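Local coordinates for structural PPIase-like protein L605 (Mimivirus, PDB 2OSE) that belongs to the cyclophilin-type peptidyl-prolyl isomerases, and as such may bind cyclosporin A and isomerise prolyl peptide bonds, and assembles as a homotrimer, at residues A[2-8]-A[106-112]; A[13-19]-A[30-36]; A[87-93]-A[145-151]. Numbering follows the deposited sequence.

How the contacts relate
From the N terminus, segment 2-8 is engaged first, but its partner, the loop 106-112, comes almost a hundred residues later, so contact 1 closes a long loop. Contact 2 falls wholly within it: the short-range hairpin of strands 16-23 and 26-35. Contact 3 begins inside the loop, with strand 89-92, yet ends beyond it at strand 147-150, so contacts 1 and 3 cross along the chain. Contacts 2 and 3 belong to the same antiparallel sheet and meet inside the barrel it forms, L31 CD1 lying 3.6 Å from I149 CD1. Contact 1 ties the N-terminal segment to the loop after strand 89-92; its centre lies about 23 Å from that of contact 3, their nearest atoms about 5 Å apart.

Contact 1: residues A[2-8]-A[106-112]; sequences NYSLEDL and VYCDEPI
The backbone bond Y3 N to V106 O (3.0 Å) is the strongest polar link between the N-terminal tail 2-8 and the loop 106-112. Beside it C108 N gives a weak bond to N2 OD1 (3.3 Å), an oxygen that also accepts from R74. The tail runs extended through N2, Y3 and S4, with N2 opposite V106 and Y3 opposite Y107 (CA-CA 5.4 and 4.8 Å), and Y107 CA makes a CA-H...O contact with Y3 O (3.3 Å). The tail then bends at L5 and E6, closed by an ST turn, E6 N to S4 OG (3.2 Å), and by D7 N to S4 O (3.1 Å). The facing loop folds as a type I' turn from Y107 to E110, E110 N to Y107 O 3.0 Å, with C108 and D109 at positive phi. Here the N-terminal segment packs on the long connection between strands 89-92 and 128-135 of the cyclophilin fold. L5 (mt) lays CD2 over the face of the Y107 ring, a CH-pi contact 3.6 Å from the centroid. L8 CD2 reaches Y107 OH at 3.5 Å, while that hydroxyl bonds to A42 of helix 41-52. Y3 CD2 packs on V106 CG2 at 3.9 Å.

Contact 2: residues A[13-19]-A[30-36]; sequences KNPRVYM and RLQIKLF
V17 (chi1 m) packs its CG2 against I33 CB and L35 CD1, both at 3.9 Å, on the inner face of the antiparallel hairpin formed by strands 16-23 and 26-35 of the cyclophilin barrel. M19 and L31 share this face, which helix 41-52 covers through F47, V48 and T51. The segment axes run 4.6 Å apart at 163°. V17-I33 and M19-L31 are hydrogen-bonded pairs (V17 N to I33 O 2.9, I33 N to V17 O 2.8, M19 N to L31 O 2.9, L31 N to M19 O 2.8 Å). R16-K34 and Y18-Q32, non-hydrogen-bonded, place their side chains on the other face. There Y18 (chi1 p) sets CD1 3.3 Å from R30 NH1, over the guanidinium, and R30 is salt-bridged to D20. K34 CD lies 3.3 Å and K34 NZ, a like charge, 4.2 Å from R16 NH2, whose guanidinium makes a cation-pi contact with Y174. Just before strand 16-19, P15 O accepts from L35 N (2.9 Å), and N14 ND2 donates to L35 O at 2.9 Å.

Contact 3: residues A[87-93]-A[145-151]; sequences NNYIVSG and STFMITL
M148 (chi1 and chi2 t, chi3 m) lays CE over the face of the Y89 ring, 4.1 Å from its centroid, in a CH-pi contact, with SD placed obliquely 4.6 Å from the centroid: a Met-aromatic pair. Y89 CB touches M148 CG at 3.7 Å; V91 CG2 meets the same CG at 3.9 Å. Strands 89-92 and 147-150 are an antiparallel pair of the cyclophilin beta barrel, their axes 4.7 Å apart at 160°. I90-I149 and S92-F147 are the hydrogen-bonded pairs (I90 N to I149 O 2.9, I149 N to I90 O 3.0, S92 N to F147 O 3.0, F147 N to S92 O 2.9 Å); Y89-T150 and V91-M148 alternate with them. L151 N to N88 O (2.7 Å) extends the pairing; on their other edge N88 and Y89 form a classic beta bulge facing L85. At the far end S145 OG donates to G93 O (2.6 Å), and G93 lies where a CB would clash with S145 O. The Y89-V91-M148 face meets A191 and G192 of a second subunit. I90 and I149, on the other face, and L151 pack against helix 177-186, F147 reaches I200 of strand 198-205, and strand 128-135 pairs along the outer edge of 147-150.

Contact 1: residues A[2-8]-A[106-112]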
loop_
_atom_site.group_PDB
_atom_site.type_symbol
_atom_site.label_atom_id
_atom_site.label_comp_id
_atom_site.label_asym_id
_atom_site.label_seq_id
_atom_site.Cartn_x
_atom_site.Cartn_y
_atom_site.Cartn_z
ATOM N N ASN A 2 -33.192 8.548 -3.106
ATOM C CA ASN A 2 -32.130 9.308 -2.481
ATOM C C ASN A 2 -32.820 10.041 -1.346
ATOM O O ASN A 2 -34.057 10.041 -1.263
ATOM C CB ASN A 2 -31.536 10.330 -3.446
ATOM C CG ASN A 2 -30.623 9.707 -4.471
ATOM O OD1 ASN A 2 -29.494 9.339 -4.166
ATOM N ND2 ASN A 2 -31.097 9.611 -5.706
ATOM N N TYR A 3 -32.030 10.653 -0.470
ATOM C CA TYR A 3 -32.562 11.500 0.598
ATOM C C TYR A 3 -32.052 12.944 0.439
ATOM O O TYR A 3 -31.112 13.207 -0.318
ATOM C CB TYR A 3 -32.240 10.895 1.976
ATOM C CG TYR A 3 -32.964 9.570 2.214
ATOM C CD1 TYR A 3 -34.294 9.555 2.660
ATOM C CD2 TYR A 3 -32.339 8.338 1.963
ATOM C CE1 TYR A 3 -34.979 8.357 2.873
ATOM C CE2 TYR A 3 -33.020 7.122 2.167
ATOM C CZ TYR A 3 -34.344 7.147 2.632
ATOM O OH TYR A 3 -35.056 5.982 2.854
ATOM N N SER A 4 -32.693 13.884 1.121
ATOM C CA SER A 4 -32.250 15.272 1.074
ATOM C C SER A 4 -31.710 15.693 2.434
ATOM O O SER A 4 -32.294 15.368 3.471
ATOM C CB SER A 4 -33.394 16.208 0.623
ATOM O OG SER A 4 -33.024 17.579 0.748
ATOM N N LEU A 5 -30.591 16.418 2.411
ATOM C CA LEU A 5 -29.966 16.963 3.620
ATOM C C LEU A 5 -30.824 18.036 4.280
ATOM O O LEU A 5 -30.714 18.300 5.487
ATOM C CB LEU A 5 -28.579 17.518 3.294
ATOM C CG LEU A 5 -27.501 16.481 2.958
ATOM C CD1 LEU A 5 -26.331 17.098 2.183
ATOM C CD2 LEU A 5 -27.020 15.808 4.231
ATOM N N GLU A 6 -31.684 18.642 3.472
ATOM C CA GLU A 6 -32.623 19.675 3.915
ATOM C C GLU A 6 -33.841 19.031 4.603
ATOM O O GLU A 6 -34.465 19.632 5.490
ATOM C CB GLU A 6 -33.048 20.537 2.708
ATOM C CG GLU A 6 -31.952 21.475 2.133
ATOM C CD GLU A 6 -30.746 20.755 1.467
ATOM O OE1 GLU A 6 -30.921 20.034 0.442
ATOM O OE2 GLU A 6 -29.605 20.947 1.964
ATOM N N ASP A 7 -34.146 17.793 4.204
ATOM C CA ASP A 7 -35.315 17.064 4.691
ATOM C C ASP A 7 -34.967 15.609 5.082
ATOM O O ASP A 7 -35.318 14.651 4.385
ATOM C CB ASP A 7 -36.427 17.115 3.626
ATOM C CG ASP A 7 -37.799 16.674 4.167
ATOM O OD1 ASP A 7 -38.092 16.911 5.371
ATOM O OD2 ASP A 7 -38.583 16.099 3.367
ATOM N N LEU A 8 -34.273 15.463 6.205
ATOM C CA LEU A 8 -33.674 14.184 6.606
ATOM C C LEU A 8 -34.705 13.132 6.986
ATOM O O LEU A 8 -35.678 13.452 7.687
ATOM C CB LEU A 8 -32.769 14.395 7.819
ATOM C CG LEU A 8 -31.401 15.048 7.680
ATOM C CD1 LEU A 8 -30.759 15.016 9.047
ATOM C CD2 LEU A 8 -30.564 14.302 6.649
ATOM N N VAL A 106 -26.096 8.745 0.593
ATOM C CA VAL A 106 -27.470 8.526 0.104
ATOM C C VAL A 106 -28.117 9.844 -0.382
ATOM O O VAL A 106 -29.219 9.847 -0.934
ATOM C CB VAL A 106 -28.386 7.856 1.181
ATOM C CG1 VAL A 106 -27.863 6.466 1.566
ATOM C CG2 VAL A 106 -28.540 8.755 2.446
ATOM N N TYR A 107 -27.424 10.957 -0.164
ATOM C CA TYR A 107 -27.948 12.266 -0.535
ATOM C C TYR A 107 -27.514 12.691 -1.945
ATOM O O TYR A 107 -26.899 13.743 -2.108
ATOM C CB TYR A 107 -27.477 13.287 0.495
ATOM C CG TYR A 107 -27.716 12.849 1.930
ATOM C CD1 TYR A 107 -29.017 12.717 2.432
ATOM C CD2 TYR A 107 -26.644 12.579 2.789
ATOM C CE1 TYR A 107 -29.245 12.328 3.761
ATOM C CE2 TYR A 107 -26.860 12.204 4.129
ATOM C CZ TYR A 107 -28.166 12.072 4.597
ATOM O OH TYR A 107 -28.393 11.676 5.888
ATOM N N CYS A 108 -27.835 11.876 -2.955
ATOM C CA CYS A 108 -27.278 12.033 -4.320
ATOM C C CYS A 108 -25.745 12.155 -4.310
ATOM O O CYS A 108 -25.147 12.897 -5.121
ATOM C CB CYS A 108 -27.896 13.234 -5.044
ATOM S SG CYS A 108 -29.693 13.211 -5.051
ATOM N N ASP A 109 -25.115 11.433 -3.376
ATOM C CA ASP A 109 -23.665 11.444 -3.199
ATOM C C ASP A 109 -23.092 12.806 -2.853
ATOM O O ASP A 109 -21.884 13.040 -3.005
ATOM C CB ASP A 109 -22.965 10.837 -4.416
ATOM C CG ASP A 109 -23.163 9.346 -4.502
ATOM O OD1 ASP A 109 -22.592 8.616 -3.649
ATOM O OD2 ASP A 109 -23.916 8.908 -5.401
ATOM N N GLU A 110 -23.956 13.697 -2.369
ATOM C CA GLU A 110 -23.505 14.965 -1.810
ATOM C C GLU A 110 -22.691 14.707 -0.545
ATOM O O GLU A 110 -23.051 13.832 0.261
ATOM C CB GLU A 110 -24.684 15.867 -1.430
ATOM C CG GLU A 110 -25.506 16.437 -2.571
ATOM C CD GLU A 110 -26.640 17.325 -2.046
ATOM O OE1 GLU A 110 -27.811 16.915 -2.188
ATOM O OE2 GLU A 110 -26.365 18.417 -1.468
ATOM N N PRO A 111 -21.600 15.476 -0.362
ATOM C CA PRO A 111 -20.871 15.502 0.895
ATOM C C PRO A 111 -21.805 15.804 2.060
ATOM O O PRO A 111 -22.777 16.566 1.895
ATOM C CB PRO A 111 -19.912 16.686 0.727
ATOM C CG PRO A 111 -19.741 16.874 -0.735
ATOM C CD PRO A 111 -20.996 16.351 -1.391
ATOM N N ILE A 112 -21.508 15.241 3.231
ATOM C CA ILE A 112 -22.277 15.548 4.437
ATOM C C ILE A 112 -21.548 16.575 5.281
ATOM O O ILE A 112 -20.452 16.317 5.738
ATOM C CB ILE A 112 -22.569 14.267 5.320
ATOM C CG1 ILE A 112 -23.230 13.186 4.478
ATOM C CG2 ILE A 112 -23.431 14.635 6.537
ATOM C CD1 ILE A 112 -23.115 11.773 5.059
#

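Contact 2: residues A[13-19]-A[30-36]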
loop_
_atom_site.group_PDB
_atom_site.type_symbol
_atom_site.label_atom_id
_atom_site.label_comp_id
_atom_site.label_asym_id
_atom_site.label_seq_id
_atom_site.Cartn_x
_atom_site.Cartn_y
_atom_site.Cartn_z
ATOM N N LYS A 13 -34.516 7.668 17.334
ATOM C CA LYS A 13 -33.539 8.285 18.202
ATOM C C LYS A 13 -32.258 7.443 18.342
ATOM O O LYS A 13 -31.151 7.983 18.370
ATOM C CB LYS A 13 -34.172 8.517 19.579
ATOM C CG LYS A 13 -33.228 9.086 20.645
ATOM C CD LYS A 13 -33.875 9.116 22.048
ATOM C CE LYS A 13 -33.285 10.251 22.901
ATOM N NZ LYS A 13 -33.198 9.909 24.371
ATOM N N ASN A 14 -32.433 6.130 18.483
ATOM C CA ASN A 14 -31.325 5.205 18.616
ATOM C C ASN A 14 -31.550 4.026 17.689
ATOM O O ASN A 14 -31.924 2.943 18.145
ATOM C CB ASN A 14 -31.157 4.738 20.051
ATOM C CG ASN A 14 -30.729 5.857 20.983
ATOM O OD1 ASN A 14 -31.526 6.325 21.793
ATOM N ND2 ASN A 14 -29.479 6.286 20.880
ATOM N N PRO A 15 -31.343 4.234 16.376
ATOM C CA PRO A 15 -31.533 3.121 15.464
ATOM C C PRO A 15 -30.553 2.022 15.843
ATOM O O PRO A 15 -29.488 2.314 16.344
ATOM C CB PRO A 15 -31.141 3.697 14.096
ATOM C CG PRO A 15 -31.208 5.170 14.262
ATOM C CD PRO A 15 -30.883 5.455 15.684
ATOM N N ARG A 16 -30.924 0.772 15.623
ATOM C CA ARG A 16 -30.005 -0.337 15.847
ATOM C C ARG A 16 -29.838 -1.057 14.556
ATOM O O ARG A 16 -30.814 -1.249 13.839
ATOM C CB ARG A 16 -30.536 -1.283 16.916
ATOM C CG ARG A 16 -30.491 -0.685 18.314
ATOM C CD ARG A 16 -31.092 -1.630 19.340
ATOM N NE ARG A 16 -31.307 -0.900 20.569
ATOM C CZ ARG A 16 -30.555 -0.981 21.646
ATOM N NH1 ARG A 16 -29.582 -1.852 21.709
ATOM N NH2 ARG A 16 -30.824 -0.199 22.697
ATOM N N VAL A 17 -28.612 -1.466 14.253
ATOM C CA VAL A 17 -28.310 -2.129 12.980
ATOM C C VAL A 17 -27.373 -3.292 13.227
ATOM O O VAL A 17 -26.748 -3.372 14.290
ATOM C CB VAL A 17 -27.655 -1.179 11.962
ATOM C CG1 VAL A 17 -28.574 0.027 11.624
ATOM C CG2 VAL A 17 -26.274 -0.721 12.485
ATOM N N TYR A 18 -27.267 -4.178 12.240
ATOM C CA TYR A 18 -26.335 -5.306 12.287
ATOM C C TYR A 18 -25.471 -5.388 11.026
ATOM O O TYR A 18 -25.863 -4.915 9.947
ATOM C CB TYR A 18 -27.098 -6.631 12.491
ATOM C CG TYR A 18 -28.192 -6.857 11.448
ATOM C CD1 TYR A 18 -27.912 -7.525 10.260
ATOM C CD2 TYR A 18 -29.500 -6.362 11.641
ATOM C CE1 TYR A 18 -28.918 -7.718 9.269
ATOM C CE2 TYR A 18 -30.496 -6.535 10.648
ATOM C CZ TYR A 18 -30.185 -7.213 9.472
ATOM O OH TYR A 18 -31.165 -7.390 8.492
ATOM N N MET A 19 -24.312 -6.013 11.184
ATOM C CA MET A 19 -23.377 -6.299 10.101
ATOM C C MET A 19 -22.685 -7.631 10.387
ATOM O O MET A 19 -21.924 -7.741 11.377
ATOM C CB MET A 19 -22.252 -5.259 10.071
ATOM C CG MET A 19 -22.512 -4.032 9.343
ATOM S SD MET A 19 -21.156 -2.830 9.661
ATOM C CE MET A 19 -21.969 -1.510 8.774
ATOM N N ARG A 30 -21.146 -11.460 13.934
ATOM C CA ARG A 30 -22.032 -10.323 13.625
ATOM C C ARG A 30 -21.861 -9.170 14.625
ATOM O O ARG A 30 -21.846 -9.389 15.828
ATOM C CB ARG A 30 -23.502 -10.790 13.594
ATOM C CG ARG A 30 -24.547 -9.707 13.368
ATOM C CD ARG A 30 -25.894 -10.315 13.035
ATOM N NE ARG A 30 -25.918 -10.799 11.646
ATOM C CZ ARG A 30 -27.023 -10.921 10.898
ATOM N NH1 ARG A 30 -28.219 -10.609 11.384
ATOM N NH2 ARG A 30 -26.944 -11.363 9.653
ATOM N N LEU A 31 -21.733 -7.942 14.113
ATOM C CA LEU A 31 -21.743 -6.752 14.970
ATOM C C LEU A 31 -23.148 -6.198 15.040
ATOM O O LEU A 31 -23.848 -6.190 14.045
ATOM C CB LEU A 31 -20.793 -5.684 14.409
ATOM C CG LEU A 31 -19.324 -6.077 14.205
ATOM C CD1 LEU A 31 -18.584 -4.835 13.606
ATOM C CD2 LEU A 31 -18.651 -6.553 15.493
ATOM N N GLN A 32 -23.569 -5.786 16.229
ATOM C CA GLN A 32 -24.853 -5.154 16.462
ATOM C C GLN A 32 -24.522 -3.803 17.026
ATOM O O GLN A 32 -23.789 -3.700 18.000
ATOM C CB GLN A 32 -25.622 -5.954 17.507
ATOM C CG GLN A 32 -26.094 -7.370 17.021
ATOM C CD GLN A 32 -26.800 -8.078 18.138
ATOM O OE1 GLN A 32 -26.169 -8.430 19.124
ATOM N NE2 GLN A 32 -28.112 -8.264 18.017
ATOM N N ILE A 33 -25.041 -2.760 16.396
ATOM C CA ILE A 33 -24.586 -1.405 16.689
ATOM C C ILE A 33 -25.787 -0.520 16.993
ATOM O O ILE A 33 -26.757 -0.510 16.235
ATOM C CB ILE A 33 -23.809 -0.821 15.464
ATOM C CG1 ILE A 33 -22.503 -1.594 15.212
ATOM C CG2 ILE A 33 -23.465 0.688 15.663
ATOM C CD1 ILE A 33 -21.946 -1.391 13.805
ATOM N N LYS A 34 -25.721 0.194 18.113
ATOM C CA LYS A 34 -26.716 1.203 18.436
ATOM C C LYS A 34 -26.176 2.605 18.103
ATOM O O LYS A 34 -25.114 2.966 18.568
ATOM C CB LYS A 34 -27.015 1.150 19.940
ATOM C CG LYS A 34 -28.122 2.118 20.369
ATOM C CD LYS A 34 -28.450 1.921 21.881
ATOM C CE LYS A 34 -27.761 2.846 22.830
ATOM N NZ LYS A 34 -28.618 3.110 24.063
ATOM N N LEU A 35 -26.936 3.377 17.332
ATOM C CA LEU A 35 -26.501 4.692 16.892
ATOM C C LEU A 35 -27.128 5.796 17.742
ATOM O O LEU A 35 -28.174 5.596 18.393
ATOM C CB LEU A 35 -26.813 4.905 15.401
ATOM C CG LEU A 35 -25.941 3.924 14.592
ATOM C CD1 LEU A 35 -26.839 2.849 13.973
ATOM C CD2 LEU A 35 -25.172 4.603 13.552
ATOM N N PHE A 36 -26.468 6.948 17.750
ATOM C CA PHE A 36 -26.899 8.079 18.576
ATOM C C PHE A 36 -27.246 9.173 17.574
ATOM O O PHE A 36 -26.384 9.940 17.186
ATOM C CB PHE A 36 -25.802 8.565 19.535
ATOM C CG PHE A 36 -25.018 7.456 20.256
ATOM C CD1 PHE A 36 -25.664 6.395 20.905
ATOM C CD2 PHE A 36 -23.635 7.511 20.313
ATOM C CE1 PHE A 36 -24.933 5.415 21.565
ATOM C CE2 PHE A 36 -22.899 6.556 20.974
ATOM C CZ PHE A 36 -23.541 5.493 21.595
#

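Contact 3: residues A[87-93]-A[145-151]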
loop_
_atom_site.group_PDB
_atom_site.type_symbol
_atom_site.label_atom_id
_atom_site.label_comp_id
_atom_site.label_asym_id
_atom_site.label_seq_id
_atom_site.Cartn_x
_atom_site.Cartn_y
_atom_site.Cartn_z
ATOM N N ASN A 87 -4.928 -3.376 17.862
ATOM C CA ASN A 87 -5.120 -2.683 19.160
ATOM C C ASN A 87 -5.671 -1.268 19.017
ATOM O O ASN A 87 -5.655 -0.496 19.981
ATOM C CB ASN A 87 -3.829 -2.615 20.004
ATOM C CG ASN A 87 -3.460 -3.921 20.645
ATOM O OD1 ASN A 87 -2.330 -4.086 21.129
ATOM N ND2 ASN A 87 -4.385 -4.857 20.671
ATOM N N ASN A 88 -6.156 -0.935 17.822
ATOM C CA ASN A 88 -6.670 0.405 17.570
ATOM C C ASN A 88 -8.036 0.422 16.923
ATOM O O ASN A 88 -9.033 0.672 17.617
ATOM C CB ASN A 88 -5.676 1.283 16.784
ATOM C CG ASN A 88 -4.497 1.661 17.603
ATOM O OD1 ASN A 88 -4.433 2.768 18.190
ATOM N ND2 ASN A 88 -3.537 0.736 17.699
ATOM N N TYR A 89 -8.097 0.133 15.624
ATOM C CA TYR A 89 -9.353 0.318 14.851
ATOM C C TYR A 89 -9.419 -0.481 13.581
ATOM O O TYR A 89 -8.395 -0.993 13.091
ATOM C CB TYR A 89 -9.597 1.808 14.504
ATOM C CG TYR A 89 -8.395 2.514 13.854
ATOM C CD1 TYR A 89 -8.042 2.250 12.529
ATOM C CD2 TYR A 89 -7.646 3.459 14.570
ATOM C CE1 TYR A 89 -6.928 2.901 11.924
ATOM C CE2 TYR A 89 -6.519 4.113 13.971
ATOM C CZ TYR A 89 -6.184 3.807 12.665
ATOM O OH TYR A 89 -5.096 4.422 12.079
ATOM N N ILE A 90 -10.628 -0.567 13.026
ATOM C CA ILE A 90 -10.816 -1.034 11.657
ATOM C C ILE A 90 -11.666 0.040 10.953
ATOM O O ILE A 90 -12.428 0.737 11.618
ATOM C CB ILE A 90 -11.525 -2.405 11.599
ATOM C CG1 ILE A 90 -12.883 -2.356 12.318
ATOM C CG2 ILE A 90 -10.617 -3.529 12.164
ATOM C CD1 ILE A 90 -13.631 -3.669 12.225
ATOM N N VAL A 91 -11.554 0.142 9.634
ATOM C CA VAL A 91 -12.222 1.213 8.862
ATOM C C VAL A 91 -12.800 0.622 7.600
ATOM O O VAL A 91 -12.180 -0.240 6.975
ATOM C CB VAL A 91 -11.248 2.400 8.547
ATOM C CG1 VAL A 91 -11.946 3.469 7.735
ATOM C CG2 VAL A 91 -10.746 3.003 9.831
ATOM N N SER A 92 -14.015 1.038 7.236
ATOM C CA SER A 92 -14.650 0.571 6.018
ATOM C C SER A 92 -15.507 1.682 5.397
ATOM O O SER A 92 -15.481 2.797 5.879
ATOM C CB SER A 92 -15.490 -0.689 6.296
ATOM O OG SER A 92 -15.869 -1.318 5.083
ATOM N N GLY A 93 -16.225 1.379 4.314
ATOM C CA GLY A 93 -17.187 2.333 3.762
ATOM C C GLY A 93 -17.088 2.701 2.292
ATOM O O GLY A 93 -17.841 3.563 1.834
ATOM N N SER A 145 -19.770 7.859 3.742
ATOM C CA SER A 145 -19.995 6.482 4.188
ATOM C C SER A 145 -18.837 5.832 4.979
ATOM O O SER A 145 -19.020 4.742 5.549
ATOM C CB SER A 145 -20.297 5.631 2.957
ATOM O OG SER A 145 -19.226 5.721 2.015
ATOM N N THR A 146 -17.659 6.469 4.965
ATOM C CA THR A 146 -16.452 5.993 5.649
ATOM C C THR A 146 -16.567 6.015 7.177
ATOM O O THR A 146 -16.805 7.053 7.784
ATOM C CB THR A 146 -15.184 6.820 5.254
ATOM O OG1 THR A 146 -15.136 6.949 3.820
ATOM C CG2 THR A 146 -13.893 6.105 5.756
ATOM N N PHE A 147 -16.385 4.851 7.793
ATOM C CA PHE A 147 -16.649 4.734 9.213
ATOM C C PHE A 147 -15.559 3.907 9.893
ATOM O O PHE A 147 -14.919 3.080 9.267
ATOM C CB PHE A 147 -18.064 4.137 9.445
ATOM C CG PHE A 147 -18.163 2.649 9.154
ATOM C CD1 PHE A 147 -17.752 1.715 10.107
ATOM C CD2 PHE A 147 -18.661 2.192 7.947
ATOM C CE1 PHE A 147 -17.851 0.370 9.861
ATOM C CE2 PHE A 147 -18.770 0.826 7.678
ATOM C CZ PHE A 147 -18.365 -0.071 8.636
ATOM N N MET A 148 -15.381 4.129 11.185
ATOM C CA MET A 148 -14.364 3.483 11.965
ATOM C C MET A 148 -15.009 2.810 13.180
ATOM O O MET A 148 -15.928 3.359 13.768
ATOM C CB MET A 148 -13.414 4.567 12.466
ATOM C CG MET A 148 -12.243 4.055 13.299
ATOM S SD MET A 148 -11.224 5.361 14.001
ATOM C CE MET A 148 -10.321 5.865 12.498
ATOM N N ILE A 149 -14.478 1.643 13.566
ATOM C CA ILE A 149 -14.819 1.010 14.857
ATOM C C ILE A 149 -13.550 0.766 15.637
ATOM O O ILE A 149 -12.560 0.196 15.105
ATOM C CB ILE A 149 -15.625 -0.336 14.644
ATOM C CG1 ILE A 149 -16.907 -0.077 13.840
ATOM C CG2 ILE A 149 -15.927 -1.020 15.983
ATOM C CD1 ILE A 149 -17.700 -1.329 13.529
ATOM N N THR A 150 -13.558 1.164 16.909
ATOM C CA THR A 150 -12.385 0.968 17.761
ATOM C C THR A 150 -12.292 -0.475 18.254
ATOM O O THR A 150 -13.321 -1.087 18.648
ATOM C CB THR A 150 -12.362 1.916 19.001
ATOM O OG1 THR A 150 -13.650 1.888 19.651
ATOM C CG2 THR A 150 -12.044 3.356 18.595
ATOM N N LEU A 151 -11.051 -0.991 18.323
ATOM C CA LEU A 151 -10.776 -2.378 18.748
ATOM C C LEU A 151 -10.394 -2.434 20.213
ATOM O O LEU A 151 -10.327 -3.522 20.808
ATOM C CB LEU A 151 -9.663 -3.037 17.907
ATOM C CG LEU A 151 -9.951 -3.187 16.413
ATOM C CD1 LEU A 151 -8.703 -3.656 15.649
ATOM C CD2 LEU A 151 -11.139 -4.123 16.114
#